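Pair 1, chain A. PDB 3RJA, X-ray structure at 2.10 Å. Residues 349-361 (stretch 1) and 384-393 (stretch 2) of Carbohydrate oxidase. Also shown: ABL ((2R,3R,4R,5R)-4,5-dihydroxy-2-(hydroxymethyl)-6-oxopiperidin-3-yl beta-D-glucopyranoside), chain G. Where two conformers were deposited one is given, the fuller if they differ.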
# COMPACT_ATOMS: atom_id res chain seq x y z
N LYS A 349 -19.15 -18.86 0.82
CA LYS A 349 -19.58 -18.73 -0.57
C LYS A 349 -20.49 -17.54 -0.81
O LYS A 349 -20.83 -17.24 -1.96
CB LYS A 349 -20.28 -20.02 -1.04
CG LYS A 349 -19.47 -21.32 -0.80
CD LYS A 349 -18.21 -21.45 -1.71
CE LYS A 349 -18.58 -21.65 -3.19
NZ LYS A 349 -17.38 -21.80 -4.10
N ASP A 350 -20.92 -16.89 0.26
CA ASP A 350 -21.88 -15.80 0.12
C ASP A 350 -21.26 -14.48 -0.37
O ASP A 350 -22.01 -13.56 -0.76
CB ASP A 350 -22.70 -15.59 1.40
CG ASP A 350 -21.86 -15.15 2.56
OD1 ASP A 350 -20.72 -15.64 2.74
OD2 ASP A 350 -22.35 -14.30 3.33
N ARG A 351 -19.93 -14.39 -0.38
CA ARG A 351 -19.30 -13.22 -1.00
C ARG A 351 -17.91 -13.57 -1.58
O ARG A 351 -17.39 -14.65 -1.31
CB ARG A 351 -19.23 -12.06 0.01
CG ARG A 351 -18.14 -12.23 1.06
CD ARG A 351 -18.52 -13.24 2.11
NE ARG A 351 -17.79 -12.97 3.34
CZ ARG A 351 -18.11 -13.46 4.53
NH1 ARG A 351 -17.36 -13.14 5.57
NH2 ARG A 351 -19.19 -14.26 4.69
N PHE A 352 -17.34 -12.67 -2.37
CA PHE A 352 -15.97 -12.85 -2.89
C PHE A 352 -14.93 -12.64 -1.78
O PHE A 352 -15.06 -11.73 -0.94
CB PHE A 352 -15.74 -11.87 -4.03
CG PHE A 352 -14.36 -11.92 -4.61
CD1 PHE A 352 -13.90 -13.07 -5.23
CD2 PHE A 352 -13.51 -10.81 -4.53
CE1 PHE A 352 -12.61 -13.12 -5.77
CE2 PHE A 352 -12.21 -10.84 -5.07
CZ PHE A 352 -11.76 -12.00 -5.69
N TRP A 353 -13.91 -13.49 -1.74
CA TRP A 353 -12.78 -13.27 -0.85
C TRP A 353 -11.53 -13.74 -1.56
O TRP A 353 -11.61 -14.59 -2.45
CB TRP A 353 -12.94 -13.96 0.53
CG TRP A 353 -13.05 -15.48 0.48
CD1 TRP A 353 -14.21 -16.23 0.57
CD2 TRP A 353 -11.97 -16.43 0.35
NE1 TRP A 353 -13.91 -17.58 0.48
CE2 TRP A 353 -12.55 -17.73 0.34
CE3 TRP A 353 -10.57 -16.31 0.22
CZ2 TRP A 353 -11.78 -18.91 0.23
CZ3 TRP A 353 -9.81 -17.48 0.09
CH2 TRP A 353 -10.42 -18.77 0.09
N PHE A 354 -10.38 -13.19 -1.14
CA PHE A 354 -9.08 -13.71 -1.53
C PHE A 354 -8.03 -13.56 -0.42
O PHE A 354 -8.21 -12.79 0.54
CB PHE A 354 -8.61 -13.09 -2.86
CG PHE A 354 -8.22 -11.64 -2.76
CD1 PHE A 354 -6.99 -11.27 -2.22
CD2 PHE A 354 -9.07 -10.64 -3.26
CE1 PHE A 354 -6.61 -9.91 -2.15
CE2 PHE A 354 -8.71 -9.29 -3.20
CZ PHE A 354 -7.47 -8.93 -2.64
N TYR A 355 -6.94 -14.33 -0.53
CA TYR A 355 -5.70 -14.00 0.18
C TYR A 355 -4.60 -13.88 -0.89
O TYR A 355 -4.70 -14.45 -1.97
CB TYR A 355 -5.32 -15.06 1.22
CG TYR A 355 -4.95 -16.39 0.60
CD1 TYR A 355 -3.67 -16.61 0.09
CD2 TYR A 355 -5.90 -17.43 0.50
CE1 TYR A 355 -3.33 -17.82 -0.48
CE2 TYR A 355 -5.57 -18.66 -0.07
CZ TYR A 355 -4.28 -18.84 -0.56
OH TYR A 355 -3.92 -20.02 -1.15
N GLN A 356 -3.56 -13.13 -0.57
CA GLN A 356 -2.32 -13.10 -1.35
C GLN A 356 -1.18 -13.29 -0.39
O GLN A 356 -1.10 -12.61 0.64
CB GLN A 356 -2.16 -11.77 -2.10
CG GLN A 356 -3.29 -11.53 -3.08
CD GLN A 356 -3.31 -10.15 -3.67
OE1 GLN A 356 -3.66 -9.96 -4.84
NE2 GLN A 356 -2.97 -9.16 -2.86
N LEU A 357 -0.31 -14.25 -0.71
CA LEU A 357 0.92 -14.46 0.01
C LEU A 357 2.08 -13.97 -0.86
O LEU A 357 2.58 -14.70 -1.74
CB LEU A 357 1.10 -15.93 0.38
CG LEU A 357 -0.07 -16.72 1.02
CD1 LEU A 357 0.35 -18.17 1.38
CD2 LEU A 357 -0.66 -16.08 2.25
N ASP A 358 2.47 -12.71 -0.60
CA ASP A 358 3.52 -12.04 -1.37
C ASP A 358 4.91 -12.36 -0.85
O ASP A 358 5.17 -12.28 0.34
CB ASP A 358 3.29 -10.53 -1.41
CG ASP A 358 2.19 -10.15 -2.39
OD1 ASP A 358 1.01 -10.34 -2.03
OD2 ASP A 358 2.51 -9.73 -3.53
N VAL A 359 5.80 -12.72 -1.77
CA VAL A 359 7.20 -12.96 -1.45
C VAL A 359 7.93 -11.61 -1.30
O VAL A 359 8.43 -11.01 -2.27
CB VAL A 359 7.83 -13.93 -2.47
CG1 VAL A 359 9.33 -14.06 -2.27
CG2 VAL A 359 7.14 -15.32 -2.36
N HIS A 360 7.99 -11.16 -0.05
CA HIS A 360 8.39 -9.79 0.33
C HIS A 360 9.87 -9.78 0.68
O HIS A 360 10.63 -8.98 0.17
CB HIS A 360 7.48 -9.38 1.52
CG HIS A 360 7.83 -8.08 2.19
ND1 HIS A 360 8.71 -8.00 3.25
CD2 HIS A 360 7.33 -6.83 2.03
CE1 HIS A 360 8.79 -6.75 3.68
NE2 HIS A 360 7.94 -6.02 2.97
N GLY A 361 10.29 -10.72 1.54
CA GLY A 361 11.68 -10.82 1.93
C GLY A 361 12.37 -11.98 1.25
O GLY A 361 11.97 -12.41 0.14
N TRP A 384 7.18 -12.91 4.44
CA TRP A 384 5.83 -12.88 3.87
C TRP A 384 5.09 -11.57 4.15
O TRP A 384 5.06 -11.09 5.29
CB TRP A 384 4.98 -13.99 4.51
CG TRP A 384 5.38 -15.40 4.12
CD1 TRP A 384 5.95 -16.35 4.94
CD2 TRP A 384 5.21 -16.02 2.85
NE1 TRP A 384 6.16 -17.52 4.25
CE2 TRP A 384 5.71 -17.35 2.96
CE3 TRP A 384 4.71 -15.58 1.61
CZ2 TRP A 384 5.71 -18.24 1.88
CZ3 TRP A 384 4.70 -16.48 0.54
CH2 TRP A 384 5.21 -17.79 0.68
N LEU A 385 4.46 -11.02 3.13
CA LEU A 385 3.46 -9.96 3.27
C LEU A 385 2.12 -10.60 2.82
O LEU A 385 2.02 -11.12 1.71
CB LEU A 385 3.80 -8.74 2.38
CG LEU A 385 2.65 -7.77 2.04
CD1 LEU A 385 2.06 -7.11 3.27
CD2 LEU A 385 3.07 -6.70 1.08
N ILE A 386 1.11 -10.54 3.68
CA ILE A 386 -0.10 -11.32 3.45
C ILE A 386 -1.29 -10.39 3.49
O ILE A 386 -1.45 -9.63 4.45
CB ILE A 386 -0.26 -12.45 4.51
CG1 ILE A 386 0.95 -13.41 4.45
CG2 ILE A 386 -1.60 -13.20 4.34
CD1 ILE A 386 0.97 -14.46 5.61
N GLN A 387 -2.11 -10.47 2.45
CA GLN A 387 -3.37 -9.75 2.39
C GLN A 387 -4.55 -10.71 2.45
O GLN A 387 -4.56 -11.76 1.76
CB GLN A 387 -3.45 -8.86 1.14
CG GLN A 387 -4.78 -8.04 1.12
CD GLN A 387 -4.84 -6.96 0.06
OE1 GLN A 387 -5.61 -6.00 0.20
NE2 GLN A 387 -4.08 -7.13 -1.04
N PHE A 388 -5.54 -10.35 3.28
CA PHE A 388 -6.82 -11.02 3.44
C PHE A 388 -7.88 -9.99 3.07
O PHE A 388 -7.86 -8.87 3.58
CB PHE A 388 -7.06 -11.39 4.91
CG PHE A 388 -6.09 -12.40 5.48
CD1 PHE A 388 -6.29 -13.77 5.30
CD2 PHE A 388 -5.02 -11.97 6.23
CE1 PHE A 388 -5.41 -14.70 5.85
CE2 PHE A 388 -4.12 -12.88 6.79
CZ PHE A 388 -4.32 -14.26 6.60
N TYR A 389 -8.81 -10.36 2.19
CA TYR A 389 -9.78 -9.39 1.59
C TYR A 389 -11.14 -10.08 1.48
O TYR A 389 -11.22 -11.20 1.00
CB TYR A 389 -9.32 -9.01 0.20
CG TYR A 389 -9.80 -7.67 -0.35
CD1 TYR A 389 -9.04 -6.52 -0.16
CD2 TYR A 389 -10.96 -7.56 -1.13
CE1 TYR A 389 -9.42 -5.30 -0.69
CE2 TYR A 389 -11.35 -6.32 -1.68
CZ TYR A 389 -10.56 -5.20 -1.44
OH TYR A 389 -10.90 -3.97 -1.95
N ASP A 390 -12.19 -9.38 1.92
CA ASP A 390 -13.53 -9.92 2.09
C ASP A 390 -14.54 -8.93 1.49
O ASP A 390 -14.87 -7.91 2.10
CB ASP A 390 -13.77 -10.10 3.58
CG ASP A 390 -15.05 -10.84 3.89
OD1 ASP A 390 -15.77 -11.25 2.94
OD2 ASP A 390 -15.34 -10.98 5.12
N ARG A 391 -15.02 -9.22 0.29
CA ARG A 391 -15.80 -8.24 -0.46
C ARG A 391 -17.26 -8.63 -0.82
O ARG A 391 -17.49 -9.61 -1.51
CB ARG A 391 -15.04 -7.84 -1.74
CG ARG A 391 -15.84 -6.87 -2.60
CD ARG A 391 -15.06 -6.32 -3.76
NE ARG A 391 -14.92 -7.23 -4.90
CZ ARG A 391 -13.79 -7.35 -5.64
NH1 ARG A 391 -12.65 -6.67 -5.32
NH2 ARG A 391 -13.78 -8.17 -6.68
N TYR A 392 -18.20 -7.80 -0.38
CA TYR A 392 -19.60 -7.89 -0.76
C TYR A 392 -19.92 -6.97 -1.95
O TYR A 392 -19.11 -6.08 -2.31
CB TYR A 392 -20.48 -7.54 0.43
CG TYR A 392 -20.57 -8.64 1.47
CD1 TYR A 392 -19.52 -8.85 2.37
CD2 TYR A 392 -21.71 -9.47 1.55
CE1 TYR A 392 -19.59 -9.84 3.34
CE2 TYR A 392 -21.80 -10.48 2.50
CZ TYR A 392 -20.74 -10.67 3.39
OH TYR A 392 -20.83 -11.64 4.34
N ASP A 393 -21.07 -7.19 -2.57
CA ASP A 393 -21.51 -6.33 -3.67
C ASP A 393 -21.83 -4.94 -3.12
O ASP A 393 -22.15 -4.78 -1.94
CB ASP A 393 -22.74 -6.91 -4.36
CG ASP A 393 -22.45 -8.20 -5.07
OD1 ASP A 393 -21.32 -8.36 -5.57
OD2 ASP A 393 -23.37 -9.05 -5.11
C1A ABL G . -4.21 -5.05 -3.47
O1A ABL G . -3.32 -4.61 -2.70
C2A ABL G . -3.91 -6.16 -4.49
O2A ABL G . -2.56 -5.99 -4.93
C3A ABL G . -4.88 -6.18 -5.69
O3A ABL G . -4.68 -7.44 -6.37
C4A ABL G . -6.31 -6.12 -5.19
O1 ABL G . -7.26 -6.18 -6.28
C5A ABL G . -6.53 -4.78 -4.42
N5 ABL G . -5.47 -4.55 -3.40
C6A ABL G . -7.87 -4.75 -3.64
O6A ABL G . -8.39 -3.42 -3.44
C1 ABL G . -7.90 -7.45 -6.60
C2 ABL G . -9.26 -7.21 -7.30
O2 ABL G . -10.09 -6.44 -6.43
C3 ABL G . -9.90 -8.56 -7.65
O3 ABL G . -11.15 -8.39 -8.32
C4 ABL G . -8.88 -9.39 -8.50
O4 ABL G . -9.41 -10.66 -8.88
C5 ABL G . -7.58 -9.58 -7.71
O5 ABL G . -7.05 -8.27 -7.39
C6 ABL G . -6.55 -10.43 -8.47
O6 ABL G . -6.25 -9.97 -9.75
O HOH W 1 0.07 -9.23 -0.07
O HOH W 2 -1.00 -8.25 -1.33

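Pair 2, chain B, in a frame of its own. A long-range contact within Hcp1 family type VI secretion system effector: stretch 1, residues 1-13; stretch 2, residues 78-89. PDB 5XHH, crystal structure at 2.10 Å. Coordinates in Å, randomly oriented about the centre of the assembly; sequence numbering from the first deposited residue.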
# COMPACT_ATOMS: atom_id res chain seq x y z
N MET B 1 -9.75 -15.15 -0.38
CA MET B 1 -11.10 -15.65 -0.63
C MET B 1 -11.80 -14.93 -1.79
O MET B 1 -11.46 -15.11 -2.95
CB MET B 1 -11.94 -15.53 0.65
CG MET B 1 -11.57 -16.52 1.73
SD MET B 1 -12.82 -16.53 3.03
CE MET B 1 -14.27 -16.03 2.10
N ALA B 2 -12.80 -14.11 -1.48
CA ALA B 2 -13.62 -13.56 -2.54
C ALA B 2 -13.02 -12.32 -3.21
O ALA B 2 -13.55 -11.89 -4.23
CB ALA B 2 -15.01 -13.25 -1.99
N TYR B 3 -11.92 -11.75 -2.70
CA TYR B 3 -11.31 -10.58 -3.33
C TYR B 3 -9.81 -10.77 -3.52
O TYR B 3 -9.11 -11.24 -2.61
CB TYR B 3 -11.56 -9.28 -2.52
CG TYR B 3 -12.99 -8.78 -2.55
CD1 TYR B 3 -13.91 -9.23 -1.62
CD2 TYR B 3 -13.43 -7.86 -3.51
CE1 TYR B 3 -15.22 -8.80 -1.64
CE2 TYR B 3 -14.75 -7.41 -3.52
CZ TYR B 3 -15.64 -7.89 -2.57
OH TYR B 3 -16.96 -7.48 -2.54
N ASP B 4 -9.31 -10.41 -4.70
CA ASP B 4 -7.88 -10.37 -4.99
C ASP B 4 -7.37 -8.95 -4.80
O ASP B 4 -8.02 -7.98 -5.23
CB ASP B 4 -7.57 -10.83 -6.42
CG ASP B 4 -8.03 -12.24 -6.71
OD1 ASP B 4 -7.85 -13.13 -5.85
OD2 ASP B 4 -8.58 -12.47 -7.81
N ILE B 5 -6.22 -8.83 -4.15
CA ILE B 5 -5.57 -7.56 -3.85
C ILE B 5 -4.11 -7.69 -4.26
O ILE B 5 -3.43 -8.63 -3.82
CB ILE B 5 -5.68 -7.19 -2.35
CG1 ILE B 5 -7.13 -7.33 -1.85
CG2 ILE B 5 -5.17 -5.78 -2.12
CD1 ILE B 5 -7.28 -7.31 -0.32
N PHE B 6 -3.63 -6.76 -5.07
CA PHE B 6 -2.25 -6.78 -5.55
C PHE B 6 -1.57 -5.47 -5.20
O PHE B 6 -2.19 -4.40 -5.27
CB PHE B 6 -2.21 -7.01 -7.07
CG PHE B 6 -2.86 -8.28 -7.50
CD1 PHE B 6 -2.22 -9.49 -7.34
CD2 PHE B 6 -4.15 -8.28 -8.03
CE1 PHE B 6 -2.83 -10.67 -7.73
CE2 PHE B 6 -4.76 -9.45 -8.42
CZ PHE B 6 -4.10 -10.65 -8.28
N LEU B 7 -0.30 -5.56 -4.82
CA LEU B 7 0.51 -4.39 -4.52
C LEU B 7 1.78 -4.46 -5.34
O LEU B 7 2.60 -5.36 -5.15
CB LEU B 7 0.82 -4.27 -3.03
CG LEU B 7 1.62 -3.02 -2.67
CD1 LEU B 7 0.90 -1.77 -3.15
CD2 LEU B 7 1.88 -2.94 -1.16
N LYS B 8 1.94 -3.51 -6.25
CA LYS B 8 3.11 -3.40 -7.10
C LYS B 8 4.01 -2.32 -6.51
O LYS B 8 3.64 -1.15 -6.49
CB LYS B 8 2.69 -3.05 -8.53
CG LYS B 8 3.87 -2.88 -9.49
CD LYS B 8 3.48 -2.08 -10.72
CE LYS B 8 4.58 -2.14 -11.77
NZ LYS B 8 4.44 -1.06 -12.77
N ILE B 9 5.19 -2.71 -6.04
CA ILE B 9 6.15 -1.79 -5.45
C ILE B 9 7.37 -1.70 -6.35
O ILE B 9 8.00 -2.73 -6.65
CB ILE B 9 6.55 -2.21 -4.03
CG1 ILE B 9 5.31 -2.33 -3.13
CG2 ILE B 9 7.53 -1.19 -3.45
CD1 ILE B 9 5.64 -2.80 -1.73
N ASP B 10 7.72 -0.49 -6.78
CA ASP B 10 8.93 -0.30 -7.58
C ASP B 10 10.14 -0.88 -6.86
O ASP B 10 10.36 -0.59 -5.68
CB ASP B 10 9.16 1.19 -7.87
CG ASP B 10 8.24 1.75 -8.93
OD1 ASP B 10 7.53 0.98 -9.59
OD2 ASP B 10 8.26 2.98 -9.12
N GLY B 11 10.90 -1.72 -7.55
CA GLY B 11 12.08 -2.31 -6.98
C GLY B 11 11.84 -3.40 -5.95
O GLY B 11 12.81 -3.99 -5.47
N ILE B 12 10.59 -3.69 -5.60
CA ILE B 12 10.30 -4.72 -4.60
C ILE B 12 9.27 -5.68 -5.16
O ILE B 12 8.07 -5.56 -4.90
CB ILE B 12 9.82 -4.10 -3.27
CG1 ILE B 12 10.91 -3.21 -2.69
CG2 ILE B 12 9.51 -5.18 -2.24
CD1 ILE B 12 10.57 -2.62 -1.36
N ASP B 13 9.74 -6.64 -5.95
CA ASP B 13 8.86 -7.65 -6.50
C ASP B 13 8.30 -8.55 -5.42
O ASP B 13 8.96 -8.88 -4.43
CB ASP B 13 9.60 -8.53 -7.51
CG ASP B 13 9.94 -7.79 -8.78
OD1 ASP B 13 9.47 -6.65 -8.94
OD2 ASP B 13 10.66 -8.37 -9.61
N HIS B 78 14.22 5.47 -0.98
CA HIS B 78 12.98 6.04 -1.49
C HIS B 78 12.40 5.14 -2.57
O HIS B 78 13.13 4.56 -3.38
CB HIS B 78 13.28 7.46 -2.00
CG HIS B 78 12.39 7.95 -3.11
ND1 HIS B 78 11.30 8.76 -2.89
CD2 HIS B 78 12.50 7.82 -4.46
CE1 HIS B 78 10.74 9.07 -4.05
NE2 HIS B 78 11.45 8.51 -5.02
N ILE B 79 11.08 4.98 -2.56
CA ILE B 79 10.34 4.21 -3.54
C ILE B 79 9.55 5.19 -4.41
O ILE B 79 8.70 5.91 -3.88
CB ILE B 79 9.39 3.21 -2.88
CG1 ILE B 79 10.15 2.22 -2.00
CG2 ILE B 79 8.57 2.50 -3.93
CD1 ILE B 79 9.25 1.43 -1.08
N PRO B 80 9.81 5.26 -5.72
CA PRO B 80 9.05 6.22 -6.56
C PRO B 80 7.54 6.01 -6.52
O PRO B 80 6.81 6.96 -6.25
CB PRO B 80 9.64 5.99 -7.96
CG PRO B 80 11.08 5.58 -7.68
CD PRO B 80 11.00 4.73 -6.41
N GLN B 81 7.05 4.80 -6.77
CA GLN B 81 5.60 4.61 -6.72
C GLN B 81 5.25 3.18 -6.31
O GLN B 81 6.09 2.28 -6.32
CB GLN B 81 4.93 4.99 -8.06
CG GLN B 81 4.90 3.90 -9.10
CD GLN B 81 3.91 4.17 -10.24
OE1 GLN B 81 3.59 3.27 -10.99
NE2 GLN B 81 3.43 5.41 -10.37
N ALA B 82 3.98 3.02 -5.93
CA ALA B 82 3.40 1.73 -5.61
C ALA B 82 1.94 1.77 -6.03
O ALA B 82 1.29 2.80 -5.89
CB ALA B 82 3.51 1.40 -4.12
N ILE B 83 1.42 0.65 -6.52
CA ILE B 83 0.06 0.60 -7.04
C ILE B 83 -0.67 -0.52 -6.33
O ILE B 83 -0.25 -1.68 -6.38
CB ILE B 83 0.02 0.38 -8.56
CG1 ILE B 83 0.81 1.48 -9.27
CG2 ILE B 83 -1.42 0.35 -9.02
CD1 ILE B 83 0.94 1.27 -10.79
N LEU B 84 -1.77 -0.18 -5.67
CA LEU B 84 -2.59 -1.14 -4.95
C LEU B 84 -3.88 -1.30 -5.74
O LEU B 84 -4.57 -0.31 -5.99
CB LEU B 84 -2.85 -0.67 -3.52
CG LEU B 84 -3.41 -1.67 -2.50
CD1 LEU B 84 -3.51 -1.01 -1.12
CD2 LEU B 84 -4.78 -2.17 -2.92
N VAL B 85 -4.20 -2.53 -6.12
CA VAL B 85 -5.37 -2.83 -6.93
C VAL B 85 -6.22 -3.87 -6.21
O VAL B 85 -5.68 -4.85 -5.67
CB VAL B 85 -4.96 -3.32 -8.32
CG1 VAL B 85 -6.06 -4.12 -8.94
CG2 VAL B 85 -4.55 -2.13 -9.22
N MET B 86 -7.53 -3.67 -6.20
CA MET B 86 -8.47 -4.62 -5.61
C MET B 86 -9.56 -4.94 -6.62
O MET B 86 -10.12 -4.03 -7.26
CB MET B 86 -9.07 -4.06 -4.32
CG MET B 86 -9.89 -5.04 -3.51
SD MET B 86 -10.06 -4.41 -1.82
CE MET B 86 -11.15 -5.66 -1.12
N ARG B 87 -9.86 -6.24 -6.74
CA ARG B 87 -10.89 -6.73 -7.64
C ARG B 87 -11.65 -7.89 -7.00
O ARG B 87 -11.12 -8.62 -6.16
CB ARG B 87 -10.30 -7.21 -8.97
CG ARG B 87 -9.68 -8.59 -8.88
CD ARG B 87 -8.92 -9.01 -10.14
NE ARG B 87 -8.30 -10.32 -9.95
CZ ARG B 87 -7.30 -10.79 -10.69
NH1 ARG B 87 -6.80 -10.06 -11.68
NH2 ARG B 87 -6.81 -11.99 -10.44
N LYS B 88 -12.89 -8.07 -7.45
CA LYS B 88 -13.70 -9.23 -7.11
C LYS B 88 -13.11 -10.47 -7.75
O LYS B 88 -12.78 -10.47 -8.94
CB LYS B 88 -15.13 -9.02 -7.60
CG LYS B 88 -16.18 -9.99 -7.07
CD LYS B 88 -16.07 -10.24 -5.58
CE LYS B 88 -17.32 -10.92 -5.06
NZ LYS B 88 -17.25 -11.15 -3.60
N ALA B 89 -12.98 -11.54 -6.98
CA ALA B 89 -12.37 -12.75 -7.49
C ALA B 89 -13.36 -13.61 -8.29
O ALA B 89 -14.55 -13.60 -8.01
CB ALA B 89 -11.78 -13.55 -6.36
O HOH W 3 5.80 1.27 -12.33

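Both pairs are two neighbouring antiparallel β-strands, their directions 175° apart in pair 1 and 171° in pair 2. Fourteen central residues superpose with an RMSD of 0.5 Å. Hydrogen-bonded pairs, with the wider CA spacing, alternate with closer non-hydrogen-bonded pairs: Phe354(A) N donates to Tyr389(A) O at 3.0 Å, and at the matching place Phe6(B) N donates to Val85(B) O at 2.9 Å. Along the central part of both pairs, the side chains of paired residues lie on the same sheet face, where they must fill the space between them; at one end of pair 2, those of Tyr3(B) and Lys88(B) diverge.

On the face carrying Phe354(A), pair 1 uses aromatic and polar groups. The ring of Phe354(A), chi1 p, lies over its neighbour, with Tyr389(A) CB 3.5 Å from the ring centroid; the two rings are nearly parallel but slid apart. At the matched positions, Phe6(B) has chi1 m and faces the small, branched Val85(B). Its ring edge instead reaches the guanidinium face of Arg87(B), CE2 to CZ 3.7 Å.

Arg391(A) and Arg87(B) coincide, yet their partners differ. Phe352(A) offers hydrocarbon, its CD2 lying over the guanidinium face of Arg391(A), 3.4 Å from NH2; this leaves the edge free for the sugar ligand, with Arg391(A) NH1 donating to ABL O2 at 2.8 Å. Asp4(B), at the position of Phe352(A), supplies charge instead: Arg87(B) NE bonds to Asp4(B) OD2 at 3.0 Å in a salt bridge.

Further along, Gln387(A) sends an amide to the ligand, NE2 to ABL O1A 3.1 Å, a weak bond. Its match, Ile83(B), has no polar group to offer and packs by its methyl against the aliphatic part of Lys8(B), CD1 to CD 4.2 Å. Lysine suits this exposed site because its long chain carries NZ out to water 3, at 2.7 Å.

The other face is mainly apolar towards its middle. Leu357(A) and Ile9(B) nearly coincide, their side-chain centres 0.4 Å apart. Leu357(A) CD2 meets Ile386(A) CG2 at 3.7 Å; Ile9(B) CG1 meets the smaller Ala82(B) CB at 4.3 Å. Next, Tyr355(A) CB only touches Phe388(A) CD1, at 4.4 Å, whereas Leu7(B) CD1 reaches Leu84(B) CB at 3.9 Å, so two aliphatic side chains pack where pair 1 has two aromatic ones, the end of Tyr355(A) leading away from the other strand.

Asp390(A) and Met86(B) match with centres 0.9 Å apart. The carboxylate takes Arg351(A) NE at 2.7 Å in a salt bridge; the thioether chain, being apolar, places CE 3.9 Å from CG of Tyr3(B), the counterpart of Arg351(A). Cation and ring also exchange strands: Arg351(A) CB lies 3.7 Å from the Tyr392(A) ring centroid, while Lys88(B) CD lies 4.0 Å from that of Tyr3(B).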